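Aspartate-semialdehyde dehydrogenase 2 (Vibrio cholerae, PDB 2R00) catalyses the NADPH-dependent reductive dephosphorylation of L-aspartyl-4-phosphate to L-aspartate-semialdehyde, a step on the routes to lysine and methionine. Local coordinates at residues Val108-Val112 / Leu137-Lys141; Ser132-Met136 / His244-Val248; Ile149-Asn153 / Ser228-Asn232; His291-Val297 / Asn308-Val312. All coordinates share one frame; numbering follows the deposited sequence.

In the fold
Helix 131-147 ties the contacts together. Interaction 1 packs its 137-141 part against the 108-112 loop, and interaction 2 sets the preceding turn on strand 244-252. Interactions 2, 3 and 4 all reach the six-stranded sheet of the dimerisation domain. Interactions 2 and 4 have centres about 8 Å apart and meet in probable backbone hydrogen bonds, E246 N to V311 O and V248 N to L309 O, both 2.8 Å. L140 CD2 joins interaction 1 to I152 CD1 of interaction 3 at 3.6 Å. Interaction 2 lies at the active site: it holds H244, the predicted proton acceptor, and the side chain of Q135 is about 4 Å from that of C131, the acyl-thioester nucleophile.

Interaction 1 (Val108-Val112 / Leu137-Lys141); sequences VVPEV and LVALK
V112 packs against helix 131-147 with both of its methyl groups. CG2 lies 3.4 Å from L137 O of the helix backbone and also meets K141 CB at 3.8 Å. CG1 rests against the aliphatic run of K141, with CD 3.8 Å from it, and reaches toward L137 CD2 at 4.1 Å. K141 starts with CG anti to the backbone N (chi1 -171°) and then bends at chi2, which carries its CD and CE across V112 CG1 before the ammonium group emerges. A second apolar patch lies one turn back on the helix, where V138 CG2 meets V109 CG1 at 3.8 Å. The loop presents V109 and V112 together because it folds into a type I turn, with V112 N bonded to V109 O at 2.8 Å.

The other side is looser and is bridged by water. No direct hydrogen bond crosses the contact; instead a water accepts from K141 NZ at 2.6 Å and donates to E111 O, while D145 forms a salt bridge with the same NZ. The carboxylate of E111 merely brushes V138 CG2 with OE1, and its OE2 is bonded to Q326 NE2.

I223 of helix 211-223 touches V109, V112 and L137, and helix 316-335 takes P110 of the loop, so that the 108-112 turn is wedged among three helices. On helix 131-147, A139 and L140 face strand 306-313.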
loop_
_atom_site.group_PDB
_atom_site.type_symbol
_atom_site.label_atom_id
_atom_site.label_comp_id
_atom_site.label_asym_id
_atom_site.label_seq_id
_atom_site.Cartn_x
_atom_site.Cartn_y
_atom_site.Cartn_z
ATOM N N VAL A 108 20.257 6.555 15.120
ATOM C CA VAL A 108 20.633 5.164 15.387
ATOM C C VAL A 108 19.484 4.154 15.431
ATOM O O VAL A 108 18.511 4.349 16.140
ATOM C CB VAL A 108 21.496 5.056 16.684
ATOM C CG1 VAL A 108 21.813 3.611 17.008
ATOM C CG2 VAL A 108 22.788 5.891 16.538
ATOM N N VAL A 109 19.629 3.085 14.647
ATOM C CA VAL A 109 18.870 1.843 14.799
ATOM C C VAL A 109 19.900 0.765 15.198
ATOM O O VAL A 109 20.755 0.398 14.384
ATOM C CB VAL A 109 18.189 1.415 13.466
ATOM C CG1 VAL A 109 17.549 0.020 13.599
ATOM C CG2 VAL A 109 17.153 2.455 13.014
ATOM N N PRO A 110 19.865 0.308 16.471
ATOM C CA PRO A 110 20.904 -0.586 17.007
ATOM C C PRO A 110 21.180 -1.885 16.242
ATOM O O PRO A 110 22.286 -2.390 16.325
ATOM C CB PRO A 110 20.417 -0.881 18.433
ATOM C CG PRO A 110 19.606 0.298 18.788
ATOM C CD PRO A 110 18.892 0.668 17.517
ATOM N N GLU A 111 20.209 -2.410 15.495
ATOM C CA GLU A 111 20.441 -3.614 14.697
ATOM C C GLU A 111 21.191 -3.281 13.410
ATOM O O GLU A 111 21.732 -4.169 12.742
ATOM C CB GLU A 111 19.119 -4.299 14.350
ATOM C CG GLU A 111 18.356 -4.830 15.552
ATOM C CD GLU A 111 17.361 -3.833 16.107
ATOM O OE1 GLU A 111 17.519 -2.605 15.881
ATOM O OE2 GLU A 111 16.410 -4.287 16.780
ATOM N N VAL A 112 21.228 -2.000 13.065
ATOM C CA VAL A 112 21.763 -1.596 11.774
ATOM C C VAL A 112 23.077 -0.827 11.897
ATOM O O VAL A 112 24.093 -1.241 11.319
ATOM C CB VAL A 112 20.714 -0.788 10.966
ATOM C CG1 VAL A 112 21.291 -0.316 9.647
ATOM C CG2 VAL A 112 19.464 -1.625 10.744
ATOM N N LEU A 137 14.230 -0.296 8.186
ATOM C CA LEU A 137 15.671 -0.521 8.242
ATOM C C LEU A 137 16.057 -1.839 8.916
ATOM O O LEU A 137 17.020 -2.499 8.506
ATOM C CB LEU A 137 16.359 0.660 8.927
ATOM C CG LEU A 137 16.844 1.704 7.914
ATOM C CD1 LEU A 137 16.817 3.062 8.484
ATOM C CD2 LEU A 137 18.250 1.380 7.450
ATOM N N VAL A 138 15.318 -2.213 9.953
ATOM C CA VAL A 138 15.486 -3.527 10.566
ATOM C C VAL A 138 15.242 -4.628 9.523
ATOM O O VAL A 138 16.070 -5.525 9.346
ATOM C CB VAL A 138 14.602 -3.685 11.816
ATOM C CG1 VAL A 138 14.544 -5.139 12.261
ATOM C CG2 VAL A 138 15.163 -2.825 12.961
ATOM N N ALA A 139 14.118 -4.537 8.817
ATOM C CA ALA A 139 13.757 -5.517 7.790
ATOM C C ALA A 139 14.715 -5.583 6.602
ATOM O O ALA A 139 14.953 -6.660 6.072
ATOM C CB ALA A 139 12.315 -5.283 7.305
ATOM N N LEU A 140 15.259 -4.443 6.183
ATOM C CA LEU A 140 16.072 -4.364 4.962
ATOM C C LEU A 140 17.556 -4.664 5.143
ATOM O O LEU A 140 18.224 -5.090 4.201
ATOM C CB LEU A 140 15.923 -2.986 4.312
ATOM C CG LEU A 140 14.981 -2.811 3.114
ATOM C CD1 LEU A 140 13.785 -3.723 3.155
ATOM C CD2 LEU A 140 14.559 -1.356 2.954
ATOM N N LYS A 141 18.070 -4.417 6.344
ATOM C CA LYS A 141 19.499 -4.574 6.611
ATOM C C LYS A 141 20.108 -5.926 6.182
ATOM O O LYS A 141 21.159 -5.923 5.530
ATOM C CB LYS A 141 19.835 -4.235 8.076
ATOM C CG LYS A 141 21.339 -4.148 8.399
ATOM C CD LYS A 141 22.105 -3.271 7.410
ATOM C CE LYS A 141 23.481 -2.882 7.955
ATOM N NZ LYS A 141 24.153 -3.993 8.680
HETATM O O HOH W 1 23.464 -4.771 11.057
#

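Interaction 2 (Ser132-Met136 / His244-Val248)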
loop_
_atom_site.group_PDB
_atom_site.type_symbol
_atom_site.label_atom_id
_atom_site.label_comp_id
_atom_site.label_asym_id
_atom_site.label_seq_id
_atom_site.Cartn_x
_atom_site.Cartn_y
_atom_site.Cartn_z
ATOM N N SER A 132 8.550 4.449 11.416
ATOM C CA SER A 132 8.523 4.030 10.014
ATOM C C SER A 132 9.907 3.636 9.490
ATOM O O SER A 132 10.056 2.611 8.822
ATOM C CB SER A 132 7.983 5.153 9.135
ATOM O OG SER A 132 6.574 5.118 9.066
ATOM N N THR A 133 10.903 4.470 9.780
ATOM C CA THR A 133 12.281 4.243 9.337
ATOM C C THR A 133 12.924 3.092 10.114
ATOM O O THR A 133 13.628 2.271 9.535
ATOM C CB THR A 133 13.147 5.508 9.515
ATOM O OG1 THR A 133 12.477 6.629 8.932
ATOM C CG2 THR A 133 14.511 5.322 8.856
ATOM N N ILE A 134 12.689 3.048 11.423
ATOM C CA ILE A 134 13.136 1.921 12.252
ATOM C C ILE A 134 12.632 0.583 11.678
ATOM O O ILE A 134 13.432 -0.303 11.367
ATOM C CB ILE A 134 12.684 2.075 13.722
ATOM C CG1 ILE A 134 13.301 3.334 14.348
ATOM C CG2 ILE A 134 13.057 0.810 14.543
ATOM C CD1 ILE A 134 12.705 3.711 15.711
ATOM N N GLN A 135 11.319 0.468 11.514
ATOM C CA GLN A 135 10.666 -0.737 10.974
ATOM C C GLN A 135 11.336 -1.207 9.685
ATOM O O GLN A 135 11.723 -2.373 9.562
ATOM C CB GLN A 135 9.214 -0.418 10.615
ATOM C CG GLN A 135 8.144 -0.675 11.659
ATOM C CD GLN A 135 6.780 -0.150 11.204
ATOM O OE1 GLN A 135 6.247 0.786 11.806
ATOM N NE2 GLN A 135 6.221 -0.729 10.123
ATOM N N MET A 136 11.455 -0.289 8.723
ATOM C CA MET A 136 11.961 -0.614 7.393
ATOM C C MET A 136 13.431 -1.034 7.425
ATOM O O MET A 136 13.829 -2.000 6.762
ATOM C CB MET A 136 11.759 0.572 6.429
ATOM C CG MET A 136 12.217 0.285 4.993
ATOM S SD MET A 136 11.941 1.629 3.819
ATOM C CE MET A 136 13.153 2.841 4.328
ATOM N N HIS A 244 0.655 0.461 12.357
ATOM C CA HIS A 244 1.375 1.049 11.246
ATOM C C HIS A 244 1.852 -0.035 10.295
ATOM O O HIS A 244 2.263 -1.113 10.727
ATOM C CB HIS A 244 2.569 1.862 11.774
ATOM C CG HIS A 244 3.388 2.503 10.699
ATOM N ND1 HIS A 244 4.593 1.983 10.275
ATOM C CD2 HIS A 244 3.170 3.611 9.951
ATOM C CE1 HIS A 244 5.084 2.744 9.314
ATOM N NE2 HIS A 244 4.239 3.737 9.096
ATOM N N ALA A 245 1.803 0.256 9.001
ATOM C CA ALA A 245 2.246 -0.708 7.996
ATOM C C ALA A 245 3.048 -0.022 6.900
ATOM O O ALA A 245 2.887 1.180 6.673
ATOM C CB ALA A 245 1.053 -1.443 7.403
ATOM N N GLU A 246 3.912 -0.797 6.241
ATOM C CA GLU A 246 4.700 -0.347 5.098
ATOM C C GLU A 246 4.758 -1.441 4.059
ATOM O O GLU A 246 4.945 -2.593 4.399
ATOM C CB GLU A 246 6.135 -0.054 5.501
ATOM C CG GLU A 246 6.267 0.876 6.655
ATOM C CD GLU A 246 7.683 1.064 7.057
ATOM O OE1 GLU A 246 8.482 0.110 6.950
ATOM O OE2 GLU A 246 7.999 2.172 7.481
ATOM N N ALA A 247 4.607 -1.061 2.796
ATOM C CA ALA A 247 4.843 -1.947 1.663
ATOM C C ALA A 247 6.185 -1.538 1.082
ATOM O O ALA A 247 6.407 -0.347 0.804
ATOM C CB ALA A 247 3.737 -1.780 0.619
ATOM N N VAL A 248 7.094 -2.500 0.930
ATOM C CA VAL A 248 8.472 -2.190 0.528
ATOM C C VAL A 248 8.863 -2.936 -0.736
ATOM O O VAL A 248 8.739 -4.167 -0.812
ATOM C CB VAL A 248 9.523 -2.543 1.642
ATOM C CG1 VAL A 248 10.910 -1.997 1.270
ATOM C CG2 VAL A 248 9.091 -2.008 2.998
#
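Q135 and H244 meet where helix 131-147 passes over strand 244-252, the short axes 9.4 Å apart and inclined at 52°. The glutamine can be followed outward from the helix. Its CB lies 3.8 Å from E246 OE1; the chain then runs on extended, bringing CD to the edge of the imidazole, in the ring plane. At the tip, NE2 lies 3.8 Å from E246 CG, and OE1 accepts a hydrogen bond from H244 ND1 at 2.6 Å. The bond is bent, 137° at the hydrogen, with the donor tilted from the carbonyl plane and OE1 tilted from the ring plane. Amide and imidazole stand almost perpendicular, 80° apart. The bond would restrain the rotation of the ring of H244, the predicted proton acceptor, while Q135 itself is held near C131, the residue that forms the acyl-thioester.

Two residues along the strand from H244, the E246 carboxyl group reaches the helix backbone. OE2 stands 2.5 Å from S132 O, the carbonyl that also accepts the helical bond from M136 N, and OE1 rests 3.4 Å from M136 CB. Further along the strand the contact turns apolar, with M136 CG and V248 CG2 loosely apposed.

Strand 244-252 runs between strands 149-159 and 306-313, and the helix lies across this sheet. T156 touches S132, H244 and E246, V311 and A313 touch Q135, and helix 211-223 closes on M136 through M216 and T220. A245, pointing away from the helix, packs on C197 of the second subunit.

Interaction 3 (Ile149-Asn153 / Ser228-Asn232); sequences IERIN and SIMVN
A parallel strand pair at the margin of the dimerisation-domain sheet is formed here: strand 230-238, outermost within the chain, runs beside the start of strand 149-159, just where a classic beta bulge sets both E150 and R151 opposite E251. Backbone bonds alternate along the pair. M230 N donates to E150 O, I152 N to M230 O at 2.8 Å, and N232 N to I152 O at 2.7 Å. M230 thus bonds to the two residues flanking its bridge partner R151, and I152 to the two flanking V231.

The two faces differ. The contact beside I152 and V231 is apolar, and just before the strands I229 CG2 meets I149 CG2 at 4.1 Å and I152 CD1 at 4.2 Å; these isoleucines continue into Y144, M136 and L140 of helix 131-147.

The face of R151, N153, M230 and N232 is largely polar. N153 and N232 are bridge partners, and N232 ND2 donates to N153 OD1 at 3.1 Å with a nearly straight 165° at the hydrogen. N153 OD1 lies in the amide plane of N232, but the donor sits above the carbonyl plane of N153, 46° out of it, and the two amide planes are 57° apart. R151 CG slides past the same N232 ND2 at 3.4 Å.

The remaining amide atoms are engaged across the dimer interface: N153 ND2 bonds to D300 OD1, and N232 OD1 accepts from I301 N, both of the second subunit. With one atom of each amide used inside the chain and the other outside it, the bonding settles which end of each is oxygen and links strand pairing to dimer contact.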
loop_
_atom_site.group_PDB
_atom_site.type_symbol
_atom_site.label_atom_id
_atom_site.label_comp_id
_atom_site.label_asym_id
_atom_site.label_seq_id
_atom_site.Cartn_x
_atom_site.Cartn_y
_atom_site.Cartn_z
ATOM N N ILE A 149 21.624 -2.620 -1.910
ATOM C CA ILE A 149 20.369 -1.999 -2.321
ATOM C C ILE A 149 20.643 -0.758 -3.159
ATOM O O ILE A 149 21.364 0.150 -2.737
ATOM C CB ILE A 149 19.454 -1.639 -1.116
ATOM C CG1 ILE A 149 19.077 -2.894 -0.319
ATOM C CG2 ILE A 149 18.182 -0.913 -1.608
ATOM C CD1 ILE A 149 18.330 -2.611 0.958
ATOM N N GLU A 150 20.057 -0.744 -4.352
ATOM C CA GLU A 150 20.195 0.344 -5.305
ATOM C C GLU A 150 19.073 1.357 -5.095
ATOM O O GLU A 150 19.318 2.562 -5.006
ATOM C CB GLU A 150 20.144 -0.231 -6.724
ATOM C CG GLU A 150 20.459 0.739 -7.848
ATOM C CD GLU A 150 20.522 0.044 -9.207
ATOM O OE1 GLU A 150 21.253 0.539 -10.100
ATOM O OE2 GLU A 150 19.851 -1.011 -9.379
ATOM N N ARG A 151 17.843 0.849 -4.999
ATOM C CA ARG A 151 16.667 1.692 -4.877
ATOM C C ARG A 151 15.612 1.058 -3.967
ATOM O O ARG A 151 15.348 -0.143 -4.056
ATOM C CB ARG A 151 16.083 1.946 -6.262
ATOM C CG ARG A 151 15.038 3.044 -6.318
ATOM C CD ARG A 151 14.469 3.197 -7.726
ATOM N NE ARG A 151 15.441 2.797 -8.740
ATOM C CZ ARG A 151 15.258 1.796 -9.596
ATOM N NH1 ARG A 151 14.120 1.107 -9.580
ATOM N NH2 ARG A 151 16.207 1.495 -10.477
ATOM N N ILE A 152 15.037 1.877 -3.081
ATOM C CA ILE A 152 13.888 1.476 -2.250
ATOM C C ILE A 152 12.687 2.335 -2.630
ATOM O O ILE A 152 12.760 3.571 -2.601
ATOM C CB ILE A 152 14.150 1.673 -0.725
ATOM C CG1 ILE A 152 15.359 0.855 -0.250
ATOM C CG2 ILE A 152 12.901 1.295 0.097
ATOM C CD1 ILE A 152 15.989 1.369 1.067
ATOM N N ASN A 153 11.592 1.674 -2.994
ATOM C CA ASN A 153 10.295 2.320 -3.094
ATOM C C ASN A 153 9.403 1.793 -1.966
ATOM O O ASN A 153 9.206 0.580 -1.820
ATOM C CB ASN A 153 9.665 2.075 -4.473
ATOM C CG ASN A 153 10.323 2.916 -5.577
ATOM O OD1 ASN A 153 11.544 2.910 -5.729
ATOM N ND2 ASN A 153 9.511 3.643 -6.343
ATOM N N SER A 228 24.264 7.025 -1.954
ATOM C CA SER A 228 23.931 6.443 -3.259
ATOM C C SER A 228 22.604 5.666 -3.283
ATOM O O SER A 228 22.011 5.477 -4.354
ATOM C CB SER A 228 25.081 5.585 -3.800
ATOM O OG SER A 228 25.130 4.306 -3.185
ATOM N N ILE A 229 22.129 5.229 -2.118
ATOM C CA ILE A 229 20.831 4.549 -2.066
ATOM C C ILE A 229 19.718 5.538 -2.353
ATOM O O ILE A 229 19.550 6.535 -1.645
ATOM C CB ILE A 229 20.538 3.854 -0.729
ATOM C CG1 ILE A 229 21.715 2.989 -0.293
ATOM C CG2 ILE A 229 19.309 2.970 -0.869
ATOM C CD1 ILE A 229 21.477 2.252 1.025
ATOM N N MET A 230 18.961 5.253 -3.403
ATOM C CA MET A 230 17.782 6.053 -3.709
ATOM C C MET A 230 16.566 5.510 -2.961
ATOM O O MET A 230 16.362 4.298 -2.871
ATOM C CB MET A 230 17.558 6.130 -5.220
ATOM C CG MET A 230 18.688 6.886 -5.975
ATOM S SD MET A 230 18.855 8.659 -5.571
ATOM C CE MET A 230 20.221 8.647 -4.398
ATOM N N VAL A 231 15.788 6.429 -2.399
ATOM C CA VAL A 231 14.622 6.095 -1.595
ATOM C C VAL A 231 13.448 6.914 -2.118
ATOM O O VAL A 231 13.530 8.136 -2.229
ATOM C CB VAL A 231 14.838 6.420 -0.097
ATOM C CG1 VAL A 231 13.675 5.874 0.737
ATOM C CG2 VAL A 231 16.194 5.864 0.412
ATOM N N ASN A 232 12.359 6.234 -2.439
ATOM C CA ASN A 232 11.178 6.882 -3.003
ATOM C C ASN A 232 9.941 6.545 -2.168
ATOM O O ASN A 232 9.269 5.544 -2.431
ATOM C CB ASN A 232 11.027 6.433 -4.460
ATOM C CG ASN A 232 12.280 6.720 -5.279
ATOM O OD1 ASN A 232 12.657 7.872 -5.437
ATOM N ND2 ASN A 232 12.946 5.674 -5.760
#

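Interaction 4 (His291-Val297 / Asn308-Val312)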
loop_
_atom_site.group_PDB
_atom_site.type_symbol
_atom_site.label_atom_id
_atom_site.label_comp_id
_atom_site.label_asym_id
_atom_site.label_seq_id
_atom_site.Cartn_x
_atom_site.Cartn_y
_atom_site.Cartn_z
ATOM N N HIS A 291 8.465 -5.938 18.126
ATOM C CA HIS A 291 9.121 -6.709 17.082
ATOM C C HIS A 291 8.674 -6.211 15.713
ATOM O O HIS A 291 7.575 -5.672 15.554
ATOM C CB HIS A 291 8.793 -8.197 17.229
ATOM C CG HIS A 291 9.699 -8.934 18.168
ATOM N ND1 HIS A 291 10.042 -8.449 19.415
ATOM C CD2 HIS A 291 10.313 -10.135 18.050
ATOM C CE1 HIS A 291 10.839 -9.314 20.017
ATOM N NE2 HIS A 291 11.019 -10.346 19.210
ATOM N N VAL A 292 9.543 -6.393 14.731
ATOM C CA VAL A 292 9.270 -6.002 13.362
ATOM C C VAL A 292 8.606 -7.205 12.671
ATOM O O VAL A 292 9.238 -8.246 12.464
ATOM C CB VAL A 292 10.579 -5.534 12.668
ATOM C CG1 VAL A 292 10.388 -5.314 11.178
ATOM C CG2 VAL A 292 11.095 -4.254 13.337
ATOM N N LEU A 293 7.317 -7.058 12.366
ATOM C CA LEU A 293 6.498 -8.121 11.784
ATOM C C LEU A 293 6.577 -8.045 10.261
ATOM O O LEU A 293 6.196 -7.031 9.672
ATOM C CB LEU A 293 5.047 -7.964 12.247
ATOM C CG LEU A 293 4.520 -8.375 13.634
ATOM C CD1 LEU A 293 5.590 -8.764 14.664
ATOM C CD2 LEU A 293 3.587 -7.297 14.182
ATOM N N VAL A 294 7.093 -9.106 9.635
ATOM C CA VAL A 294 7.332 -9.126 8.180
ATOM C C VAL A 294 6.527 -10.247 7.501
ATOM O O VAL A 294 6.397 -11.338 8.053
ATOM C CB VAL A 294 8.847 -9.233 7.845
ATOM C CG1 VAL A 294 9.083 -9.320 6.341
ATOM C CG2 VAL A 294 9.629 -8.028 8.429
ATOM N N GLY A 295 5.951 -9.947 6.335
ATOM C CA GLY A 295 5.196 -10.938 5.549
ATOM C C GLY A 295 5.104 -10.587 4.076
ATOM O O GLY A 295 5.673 -9.580 3.636
ATOM N N ARG A 296 4.373 -11.411 3.320
ATOM C CA ARG A 296 4.169 -11.235 1.874
ATOM C C ARG A 296 5.507 -11.033 1.150
ATOM O O ARG A 296 5.626 -10.181 0.271
ATOM C CB ARG A 296 3.154 -10.090 1.584
ATOM C CG ARG A 296 2.606 -10.006 0.142
ATOM C CD ARG A 296 1.200 -9.337 0.058
ATOM N NE ARG A 296 1.024 -8.307 1.081
ATOM C CZ ARG A 296 -0.117 -7.996 1.686
ATOM N NH1 ARG A 296 -1.257 -8.619 1.407
ATOM N NH2 ARG A 296 -0.105 -7.039 2.590
ATOM N N VAL A 297 6.510 -11.828 1.539
ATOM C CA VAL A 297 7.867 -11.759 0.956
ATOM C C VAL A 297 7.975 -12.515 -0.376
ATOM O O VAL A 297 7.775 -13.732 -0.426
ATOM C CB VAL A 297 8.948 -12.273 1.948
ATOM C CG1 VAL A 297 10.357 -12.158 1.342
ATOM C CG2 VAL A 297 8.864 -11.533 3.300
ATOM N N ASN A 308 10.073 -7.830 -2.704
ATOM C CA ASN A 308 8.903 -7.189 -2.121
ATOM C C ASN A 308 8.601 -7.793 -0.754
ATOM O O ASN A 308 8.734 -8.997 -0.565
ATOM C CB ASN A 308 7.678 -7.389 -3.020
ATOM C CG ASN A 308 7.858 -6.781 -4.389
ATOM O OD1 ASN A 308 7.669 -5.576 -4.572
ATOM N ND2 ASN A 308 8.223 -7.608 -5.362
ATOM N N LEU A 309 8.191 -6.947 0.183
ATOM C CA LEU A 309 7.783 -7.380 1.516
ATOM C C LEU A 309 6.923 -6.297 2.146
ATOM O O LEU A 309 6.994 -5.135 1.746
ATOM C CB LEU A 309 9.001 -7.671 2.410
ATOM C CG LEU A 309 9.973 -6.512 2.700
ATOM C CD1 LEU A 309 10.605 -6.673 4.057
ATOM C CD2 LEU A 309 11.031 -6.387 1.630
ATOM N N TRP A 310 6.106 -6.694 3.117
ATOM C CA TRP A 310 5.353 -5.770 3.951
ATOM C C TRP A 310 5.835 -5.883 5.384
ATOM O O TRP A 310 6.196 -6.964 5.845
ATOM C CB TRP A 310 3.856 -6.072 3.889
ATOM C CG TRP A 310 3.193 -5.577 2.625
ATOM C CD1 TRP A 310 3.508 -5.927 1.340
ATOM C CD2 TRP A 310 2.093 -4.661 2.533
ATOM N NE1 TRP A 310 2.678 -5.276 0.454
ATOM C CE2 TRP A 310 1.797 -4.498 1.159
ATOM C CE3 TRP A 310 1.331 -3.957 3.478
ATOM C CZ2 TRP A 310 0.772 -3.663 0.709
ATOM C CZ3 TRP A 310 0.321 -3.129 3.033
ATOM C CH2 TRP A 310 0.041 -2.991 1.659
ATOM N N VAL A 311 5.857 -4.747 6.071
ATOM C CA VAL A 311 6.402 -4.648 7.414
ATOM C C VAL A 311 5.355 -3.958 8.263
ATOM O O VAL A 311 4.815 -2.920 7.867
ATOM C CB VAL A 311 7.724 -3.822 7.425
ATOM C CG1 VAL A 311 8.349 -3.819 8.807
ATOM C CG2 VAL A 311 8.697 -4.357 6.413
ATOM N N VAL A 312 5.045 -4.546 9.413
ATOM C CA VAL A 312 4.003 -4.030 10.291
ATOM C C VAL A 312 4.542 -3.808 11.712
ATOM O O VAL A 312 5.380 -4.569 12.200
ATOM C CB VAL A 312 2.739 -4.958 10.288
ATOM C CG1 VAL A 312 1.754 -4.567 11.375
ATOM C CG2 VAL A 312 2.034 -4.912 8.924
#
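V292 and V311 press together where strands 292-300 and 306-313 pair as the two arms of an antiparallel beta hairpin: their CG1 methyls are only 3.5 Å apart, tighter than usual for carbons. The arms are held by two hydrogen-bonded pairs, L293 with V312 and G295 with W310, the shortest bond being V312 N to L293 O at 2.8 Å.

Around V294 and V311 methyl bumps interlock, with L309 and V297 beside them. L309 has its CG between the backbone N and the carbonyl carbon (chi1 61°), an unusual choice that sends CD1 back to V294 CG1 at 3.8 Å, while its CB supports V297 CG2 at 4.0 Å. V294, L309 and V311 together form a shallow dish into which the methyl of A139, from helix 131-147, settles.

The opposite face, that of L293, W310 and V312, is shaped by the big indole. G295 presents no side chain beside it, and the next residue, R296, has positive phi, after which its side chain runs alongside W310, pointing the same way. There it makes a cation-pi contact, CZ lying 4.0 Å from the centroid of the five-membered ring and 5° off its normal. P199 and C197 of the second subunit pack on R296 and W310. The guanidinium is not laid flat on the indole but tipped by 65°, edge down, so that NH2 comes to 3.2 Å from W310 CD2, over the ring face.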